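Local atomic coordinates of phytase (Citrobacter braakii, PDB entry 3ZHC), a protein that belongs to branch 2 of the histidine phosphatase superfamily, whose members are alpha/beta proteins with a central mixed sheet flanked by helices. Residues M295-L300 against R419-I424; I401-K406 against G410-K415. The protein carries 2 engineered substitutions. All coordinates share one frame; numbering follows the deposited sequence. Where two conformers were deposited one is given.

Contact 1 of 2, residues M295-L300 against R419-I424; sequences MIDTAL and RLIKEI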
ATOM      1  N   MET B 295     -22.735 -16.325  13.780  1.00 16.68           N
ATOM      2  CA  MET B 295     -22.219 -16.537  15.153  1.00 17.16           C
ATOM      3  C   MET B 295     -21.866 -15.210  15.803  1.00 17.32           C
ATOM      4  O   MET B 295     -22.287 -14.942  16.921  1.00 17.38           O
ATOM      5  CB  MET B 295     -20.979 -17.456  15.131  1.00 17.51           C
ATOM      6  CG  MET B 295     -20.393 -17.862  16.531  1.00 18.26           C
ATOM      7  SD  MET B 295     -21.539 -18.840  17.557  1.00 20.78           S
ATOM      8  CE  MET B 295     -21.580 -20.370  16.631  1.00 21.01           C
ATOM      9  N   ILE B 296     -21.089 -14.380  15.091  1.00 17.50           N
ATOM     10  CA  ILE B 296     -20.676 -13.046  15.593  1.00 17.68           C
ATOM     11  C   ILE B 296     -21.894 -12.192  15.936  1.00 17.94           C
ATOM     12  O   ILE B 296     -21.928 -11.536  16.990  1.00 17.80           O
ATOM     13  CB  ILE B 296     -19.804 -12.289  14.559  1.00 17.73           C
ATOM     14  CG1 ILE B 296     -18.430 -12.943  14.396  1.00 17.67           C
ATOM     15  CG2 ILE B 296     -19.607 -10.816  14.965  1.00 17.76           C
ATOM     16  CD1 ILE B 296     -17.770 -12.624  13.063  1.00 17.38           C
ATOM     17  N   ASP B 297     -22.892 -12.218  15.034  1.00 18.22           N
ATOM     18  CA  ASP B 297     -24.108 -11.430  15.174  1.00 18.47           C
ATOM     19  C   ASP B 297     -24.923 -11.894  16.406  1.00 18.84           C
ATOM     20  O   ASP B 297     -25.259 -11.078  17.275  1.00 18.75           O
ATOM     21  CB  ASP B 297     -24.937 -11.508  13.878  1.00 18.39           C
ATOM     22  CG  ASP B 297     -26.066 -10.518  13.836  1.00 18.41           C
ATOM     23  OD1 ASP B 297     -26.014  -9.469  14.522  1.00 18.40           O
ATOM     24  OD2 ASP B 297     -27.025 -10.790  13.098  1.00 19.05           O
ATOM     25  N   THR B 298     -25.218 -13.201  16.463  1.00 19.31           N
ATOM     26  CA  THR B 298     -25.908 -13.819  17.609  1.00 19.75           C
ATOM     27  C   THR B 298     -25.210 -13.497  18.946  1.00 20.18           C
ATOM     28  O   THR B 298     -25.867 -13.102  19.913  1.00 20.11           O
ATOM     29  CB  THR B 298     -25.989 -15.360  17.474  1.00 19.76           C
ATOM     30  OG1 THR B 298     -26.690 -15.709  16.273  1.00 19.59           O
ATOM     31  CG2 THR B 298     -26.701 -15.981  18.677  1.00 19.83           C
ATOM     32  N   ALA B 299     -23.883 -13.663  18.974  1.00 20.66           N
ATOM     33  CA  ALA B 299     -23.090 -13.442  20.200  1.00 21.13           C
ATOM     34  C   ALA B 299     -23.136 -11.994  20.698  1.00 21.62           C
ATOM     35  O   ALA B 299     -23.121 -11.760  21.895  1.00 21.50           O
ATOM     36  CB  ALA B 299     -21.638 -13.892  19.992  1.00 21.08           C
ATOM     37  N   LEU B 300     -23.190 -11.043  19.768  1.00 22.36           N
ATOM     38  CA  LEU B 300     -23.291  -9.608  20.097  1.00 23.03           C
ATOM     39  C   LEU B 300     -24.733  -9.141  20.413  1.00 23.81           C
ATOM     40  O   LEU B 300     -24.910  -8.215  21.203  1.00 23.70           O
ATOM     41  CB  LEU B 300     -22.674  -8.751  18.970  1.00 23.02           C
ATOM     42  CG  LEU B 300     -21.182  -8.368  19.088  1.00 23.04           C
ATOM     43  CD1 LEU B 300     -20.328  -9.421  19.773  1.00 23.07           C
ATOM     44  CD2 LEU B 300     -20.604  -8.004  17.708  1.00 22.80           C
ATOM     45  N   ARG B 419     -27.676  -5.291  10.710  1.00 24.66           N
ATOM     46  CA  ARG B 419     -28.338  -5.147   9.391  1.00 24.73           C
ATOM     47  C   ARG B 419     -27.359  -5.273   8.210  1.00 24.23           C
ATOM     48  O   ARG B 419     -27.744  -5.736   7.147  1.00 24.07           O
ATOM     49  CB  ARG B 419     -29.179  -3.840   9.321  1.00 24.99           C
ATOM     50  CG  ARG B 419     -30.560  -4.003  10.038  1.00 26.27           C
ATOM     51  CD  ARG B 419     -31.446  -2.706  10.044  1.00 28.16           C
ATOM     52  NE  ARG B 419     -31.379  -1.964   8.763  1.00 29.68           N
ATOM     53  CZ  ARG B 419     -30.638  -0.856   8.523  1.00 31.05           C
ATOM     54  NH1 ARG B 419     -29.862  -0.286   9.476  1.00 31.59           N
ATOM     55  NH2 ARG B 419     -30.681  -0.301   7.306  1.00 31.99           N
ATOM     56  N   LEU B 420     -26.108  -4.864   8.414  1.00 23.77           N
ATOM     57  CA  LEU B 420     -25.042  -5.061   7.408  1.00 23.44           C
ATOM     58  C   LEU B 420     -24.760  -6.550   7.218  1.00 23.03           C
ATOM     59  O   LEU B 420     -24.518  -6.997   6.096  1.00 22.92           O
ATOM     60  CB  LEU B 420     -23.776  -4.333   7.827  1.00 23.49           C
ATOM     61  CG  LEU B 420     -22.597  -4.285   6.871  1.00 23.66           C
ATOM     62  CD1 LEU B 420     -22.985  -3.707   5.512  1.00 23.99           C
ATOM     63  CD2 LEU B 420     -21.510  -3.463   7.507  1.00 23.89           C
ATOM     64  N   ILE B 421     -24.798  -7.305   8.330  1.00 22.63           N
ATOM     65  CA  ILE B 421     -24.642  -8.761   8.310  1.00 22.39           C
ATOM     66  C   ILE B 421     -25.805  -9.431   7.556  1.00 22.38           C
ATOM     67  O   ILE B 421     -25.586 -10.392   6.831  1.00 22.26           O
ATOM     68  CB  ILE B 421     -24.453  -9.356   9.764  1.00 22.28           C
ATOM     69  CG1 ILE B 421     -23.062  -8.985  10.293  1.00 22.09           C
ATOM     70  CG2 ILE B 421     -24.644 -10.866   9.793  1.00 21.94           C
ATOM     71  CD1 ILE B 421     -22.738  -9.530  11.660  1.00 21.62           C
ATOM     72  N   LYS B 422     -27.028  -8.918   7.725  1.00 22.41           N
ATOM     73  CA  LYS B 422     -28.194  -9.432   6.965  1.00 22.49           C
ATOM     74  C   LYS B 422     -28.046  -9.231   5.455  1.00 22.52           C
ATOM     75  O   LYS B 422     -28.407 -10.113   4.671  1.00 22.40           O
ATOM     76  CB  LYS B 422     -29.500  -8.756   7.391  1.00 22.52           C
ATOM     77  CG  LYS B 422     -29.942  -8.931   8.845  1.00 22.64           C
ATOM     78  CD  LYS B 422     -29.952 -10.379   9.303  1.00 22.69           C
ATOM     79  CE  LYS B 422     -28.814 -10.695  10.222  1.00 22.75           C
ATOM     80  NZ  LYS B 422     -29.093 -10.118  11.570  1.00 22.60           N
ATOM     81  N   GLU B 423     -27.524  -8.075   5.062  1.00 22.58           N
ATOM     82  CA  GLU B 423     -27.364  -7.742   3.653  1.00 22.87           C
ATOM     83  C   GLU B 423     -26.340  -8.626   2.948  1.00 22.75           C
ATOM     84  O   GLU B 423     -26.601  -9.122   1.854  1.00 22.85           O
ATOM     85  CB  GLU B 423     -26.982  -6.259   3.496  1.00 23.09           C
ATOM     86  CG  GLU B 423     -26.879  -5.798   2.022  1.00 24.04           C
ATOM     87  CD  GLU B 423     -26.856  -4.303   1.870  1.00 25.33           C
ATOM     88  OE1 GLU B 423     -27.738  -3.624   2.466  1.00 26.83           O
ATOM     89  OE2 GLU B 423     -25.964  -3.798   1.151  1.00 25.88           O
ATOM     90  N   ILE B 424     -25.191  -8.818   3.582  1.00 22.61           N
ATOM     91  CA  ILE B 424     -24.090  -9.592   2.991  1.00 22.56           C
ATOM     92  C   ILE B 424     -24.240 -11.139   3.090  1.00 22.33           C
ATOM     93  O   ILE B 424     -23.745 -11.846   2.219  1.00 22.14           O
ATOM     94  CB  ILE B 424     -22.679  -9.114   3.556  1.00 22.62           C
ATOM     95  CG1 ILE B 424     -22.499  -9.466   5.039  1.00 22.93           C
ATOM     96  CG2 ILE B 424     -22.499  -7.613   3.304  1.00 22.76           C
ATOM     97  CD1 ILE B 424     -21.424  -8.587   5.784  1.00 23.40           C
TER
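Asp-297 and Lys-422 form the charged part of this contact between two helices. Lys-422 NZ gives a hydrogen bond of 2.7 Å to Asp-297 OD2, within a salt bridge, and arrives nearly in line with the C-O bond of that oxygen. The lysine runs roughly perpendicular to the aspartate. Its chain folds at its second, third and fourth torsions, which carries the ammonium round to the carboxylate, and Lys-422 CE ends 3.4 Å from the same OD2. With CG anti to the backbone N (chi1 -169°), the carboxylate of Asp-297 extends towards the lysine's helix. Ser-418, one turn before Lys-422, bonds through OG to both Asp-297 OD1 and Lys-422 NZ, so each carboxylate oxygen has a partner on that helix.

Apolar packing supplies the rest. Ile-421 and Asp-297 lie alongside each other, pointing contrary ways, with Ile-421 CD1 3.7 Å from Asp-297 CB and Ile-421 CG2 4.1 Å from the same carbon. Asp-297 thus packs through its methylene and pairs charge through OD2, while OD1 takes the Ser-418 hydroxyl. The backbones come closest at these two residues, the CA atoms of Asp-297 and Ile-421 lying 7.4 Å apart.

Beyond the pair, helix 282-301 lies against the central sheet: Ile-296 and Ala-299 touch Val-34 of strand 28-38, and Met-295 touches Leu-319 and Ile-321 of strand 318-323. Helix 414-424 reaches helix 325-335, where Ile-424 meets Leu-335.

Contact 2 of 2, residues I401-K406 against G410-K415; sequences IACEEK and GMCSLK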
ATOM      1  N   ILE B 401     -17.451   1.027   6.888  1.00 32.07           N
ATOM      2  CA  ILE B 401     -18.002   2.224   6.206  1.00 32.67           C
ATOM      3  C   ILE B 401     -19.498   2.090   5.804  1.00 33.15           C
ATOM      4  O   ILE B 401     -20.254   3.070   5.881  1.00 33.24           O
ATOM      5  CB  ILE B 401     -17.162   2.583   4.950  1.00 32.72           C
ATOM      6  CG1 ILE B 401     -15.718   2.939   5.334  1.00 32.83           C
ATOM      7  CG2 ILE B 401     -17.777   3.752   4.189  1.00 33.01           C
ATOM      8  CD1 ILE B 401     -14.814   3.072   4.147  1.00 33.18           C
ATOM      9  N   ALA B 402     -19.902   0.883   5.390  1.00 33.72           N
ATOM     10  CA  ALA B 402     -21.293   0.603   4.944  1.00 34.13           C
ATOM     11  C   ALA B 402     -22.397   0.814   6.011  1.00 34.56           C
ATOM     12  O   ALA B 402     -23.580   0.911   5.647  1.00 34.65           O
ATOM     13  CB  ALA B 402     -21.389  -0.823   4.386  1.00 34.21           C
ATOM     14  N   CYS B 403     -22.020   0.873   7.307  1.00 34.99           N
ATOM     15  CA  CYS B 403     -22.986   1.109   8.409  1.00 35.30           C
ATOM     16  C   CYS B 403     -23.747   2.410   8.238  1.00 35.78           C
ATOM     17  O   CYS B 403     -23.170   3.424   7.843  1.00 35.85           O
ATOM     18  CB  CYS B 403     -22.285   1.124   9.779  1.00 35.17           C
ATOM     19  SG  CYS B 403     -21.831  -0.475  10.405  1.00 34.79           S
ATOM     20  N   GLU B 404     -25.043   2.373   8.544  1.00 36.40           N
ATOM     21  CA  GLU B 404     -25.916   3.548   8.425  1.00 36.93           C
ATOM     22  C   GLU B 404     -25.641   4.552   9.533  1.00 37.23           C
ATOM     23  O   GLU B 404     -25.346   5.716   9.262  1.00 37.40           O
ATOM     24  CB  GLU B 404     -27.387   3.140   8.494  1.00 37.06           C
ATOM     25  CG  GLU B 404     -27.866   2.242   7.377  1.00 37.65           C
ATOM     26  CD  GLU B 404     -28.294   2.995   6.136  1.00 38.50           C
ATOM     27  OE1 GLU B 404     -27.519   3.862   5.657  1.00 39.16           O
ATOM     28  OE2 GLU B 404     -29.417   2.712   5.631  1.00 39.06           O
ATOM     29  N   GLU B 405     -25.742   4.076  10.780  1.00 37.52           N
ATOM     30  CA  GLU B 405     -25.591   4.897  11.971  1.00 37.77           C
ATOM     31  C   GLU B 405     -24.184   4.721  12.548  1.00 37.89           C
ATOM     32  O   GLU B 405     -23.787   3.591  12.874  1.00 37.85           O
ATOM     33  CB  GLU B 405     -26.633   4.489  13.026  1.00 37.87           C
ATOM     34  CG  GLU B 405     -28.112   4.370  12.517  1.00 38.31           C
ATOM     35  CD  GLU B 405     -28.933   3.308  13.301  1.00 39.02           C
ATOM     36  OE1 GLU B 405     -29.028   3.398  14.554  1.00 39.39           O
ATOM     37  OE2 GLU B 405     -29.467   2.372  12.645  1.00 39.47           O
ATOM     38  N   LYS B 406     -23.440   5.834  12.670  1.00 38.02           N
ATOM     39  CA  LYS B 406     -22.083   5.851  13.248  1.00 38.17           C
ATOM     40  C   LYS B 406     -21.960   6.792  14.468  1.00 38.16           C
ATOM     41  O   LYS B 406     -22.699   7.767  14.585  1.00 38.19           O
ATOM     42  CB  LYS B 406     -21.023   6.305  12.204  1.00 38.26           C
ATOM     43  CG  LYS B 406     -20.281   5.203  11.408  1.00 38.56           C
ATOM     44  CD  LYS B 406     -21.044   4.691  10.196  1.00 39.12           C
ATOM     45  CE  LYS B 406     -20.071   4.090   9.142  1.00 39.42           C
ATOM     46  NZ  LYS B 406     -19.258   5.162   8.391  1.00 39.54           N
ATOM     47  N   GLY B 410     -16.479   6.827  15.491  1.00 35.95           N
ATOM     48  CA  GLY B 410     -16.445   5.850  14.360  1.00 35.49           C
ATOM     49  C   GLY B 410     -17.094   4.466  14.499  1.00 34.98           C
ATOM     50  O   GLY B 410     -17.083   3.676  13.541  1.00 34.91           O
ATOM     51  N   MET B 411     -17.652   4.167  15.667  1.00 34.37           N
ATOM     52  CA  MET B 411     -18.288   2.859  15.914  1.00 33.88           C
ATOM     53  C   MET B 411     -19.654   2.740  15.252  1.00 33.37           C
ATOM     54  O   MET B 411     -20.417   3.698  15.227  1.00 33.41           O
ATOM     55  CB  MET B 411     -18.478   2.610  17.407  1.00 33.85           C
ATOM     56  CG  MET B 411     -17.234   2.738  18.258  1.00 33.89           C
ATOM     57  SD  MET B 411     -17.609   2.246  19.928  1.00 34.14           S
ATOM     58  CE  MET B 411     -16.176   2.858  20.810  1.00 34.40           C
ATOM     59  N   CYS B 412     -19.943   1.551  14.725  1.00 32.87           N
ATOM     60  CA  CYS B 412     -21.219   1.261  14.113  0.50 32.68           C
ATOM     61  C   CYS B 412     -22.246   1.058  15.223  1.00 32.25           C
ATOM     62  O   CYS B 412     -21.893   0.603  16.299  1.00 32.20           O
ATOM     63  CB  CYS B 412     -21.083   0.007  13.248  0.50 32.77           C
ATOM     64  SG  CYS B 412     -22.497  -0.426  12.322  0.50 33.57           S
ATOM     65  N   SER B 413     -23.515   1.405  14.969  1.00 31.54           N
ATOM     66  CA  SER B 413     -24.567   1.141  15.970  1.00 30.78           C
ATOM     67  C   SER B 413     -24.828  -0.362  15.906  1.00 30.14           C
ATOM     68  O   SER B 413     -24.588  -0.997  14.862  1.00 29.95           O
ATOM     69  CB  SER B 413     -25.849   1.958  15.739  1.00 30.79           C
ATOM     70  OG  SER B 413     -26.602   1.493  14.636  1.00 30.66           O
ATOM     71  N   LEU B 414     -25.305  -0.929  17.012  1.00 29.38           N
ATOM     72  CA  LEU B 414     -25.570  -2.373  17.098  1.00 28.79           C
ATOM     73  C   LEU B 414     -26.518  -2.876  15.972  1.00 28.17           C
ATOM     74  O   LEU B 414     -26.215  -3.895  15.323  1.00 28.13           O
ATOM     75  CB  LEU B 414     -26.127  -2.738  18.482  1.00 28.75           C
ATOM     76  CG  LEU B 414     -26.274  -4.221  18.825  1.00 28.80           C
ATOM     77  CD1 LEU B 414     -24.917  -4.921  18.845  1.00 28.69           C
ATOM     78  CD2 LEU B 414     -26.973  -4.368  20.155  1.00 28.72           C
ATOM     79  N   LYS B 415     -27.638  -2.163  15.741  1.00 27.59           N
ATOM     80  CA  LYS B 415     -28.605  -2.563  14.696  0.50 27.34           C
ATOM     81  C   LYS B 415     -28.034  -2.350  13.280  1.00 27.02           C
ATOM     82  O   LYS B 415     -28.310  -3.127  12.393  1.00 26.92           O
ATOM     83  CB  LYS B 415     -29.958  -1.848  14.875  0.50 27.38           C
ATOM     84  CG  LYS B 415     -30.715  -2.288  16.145  0.50 27.57           C
ATOM     85  CD  LYS B 415     -32.180  -1.810  16.158  0.50 27.79           C
ATOM     86  CE  LYS B 415     -32.283  -0.290  16.097  0.50 27.93           C
ATOM     87  NZ  LYS B 415     -33.703   0.182  16.093  0.50 28.16           N
TER
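Cys-403 and Cys-412 are joined SG to SG at 2.0 Å, a disulfide with a left-handed twist (chi3 -97°). Cys-412 was modelled in two conformers, so this torsion describes one of them. Beside the covalent link the backbones form a single beta bridge, Lys-406 with Cys-412. Ser-413 N donates to Glu-405 O at 3.0 Å, lying about 30° off the plane of the carbonyl, and Lys-406 CA makes a CA-H...O contact of 3.4 Å with Met-411 O. A weak bond, 3.1 Å, runs from Ser-413 OG to Glu-405 OE1, the glutamate chain reaching out extended beyond CG along the serine side chain.

Ser-413 is the N-cap of helix 414-424. Its OG sits between its own backbone N and carbonyl carbon (chi1 73°), caps a backbone N just past Lys-415, and has its stronger polar partner in Ser-416 OG. Ser-416 OG is also bonded to Glu-405 N, so one hydroxyl serves both segments. Lys-406 NZ bonds to Gln-58 of the second subunit. Cys-412 pairs by its backbone with Val-369 of strand 366-375, and Met-411 and Ser-413 rest on Trp-368.

Taken together, the arrangement is a disulfide-closed loop that returns as a short edge strand of the mixed sheet and passes through a serine N-cap into helix 414-424.

In the fold
Contact 2 is local, its segments separated by a few residues, whereas contact 1 closes a loop of more than a hundred residues within which contact 2 is nested. Their centres are about 13 Å apart, on the same side of the chain's centre, and helix 414-424 belongs to both: its start lies in contact 2 and its end in contact 1. The two also touch, Leu-420 CD1 packing 3.5 Å from Ala-402 CB, with a long, weak ion pair between Arg-419 and Glu-404. The C-terminal helix is therefore tied at its start to the sheet edge at strand 412-413 and farther along to helix 282-301, which itself packs on the sheet.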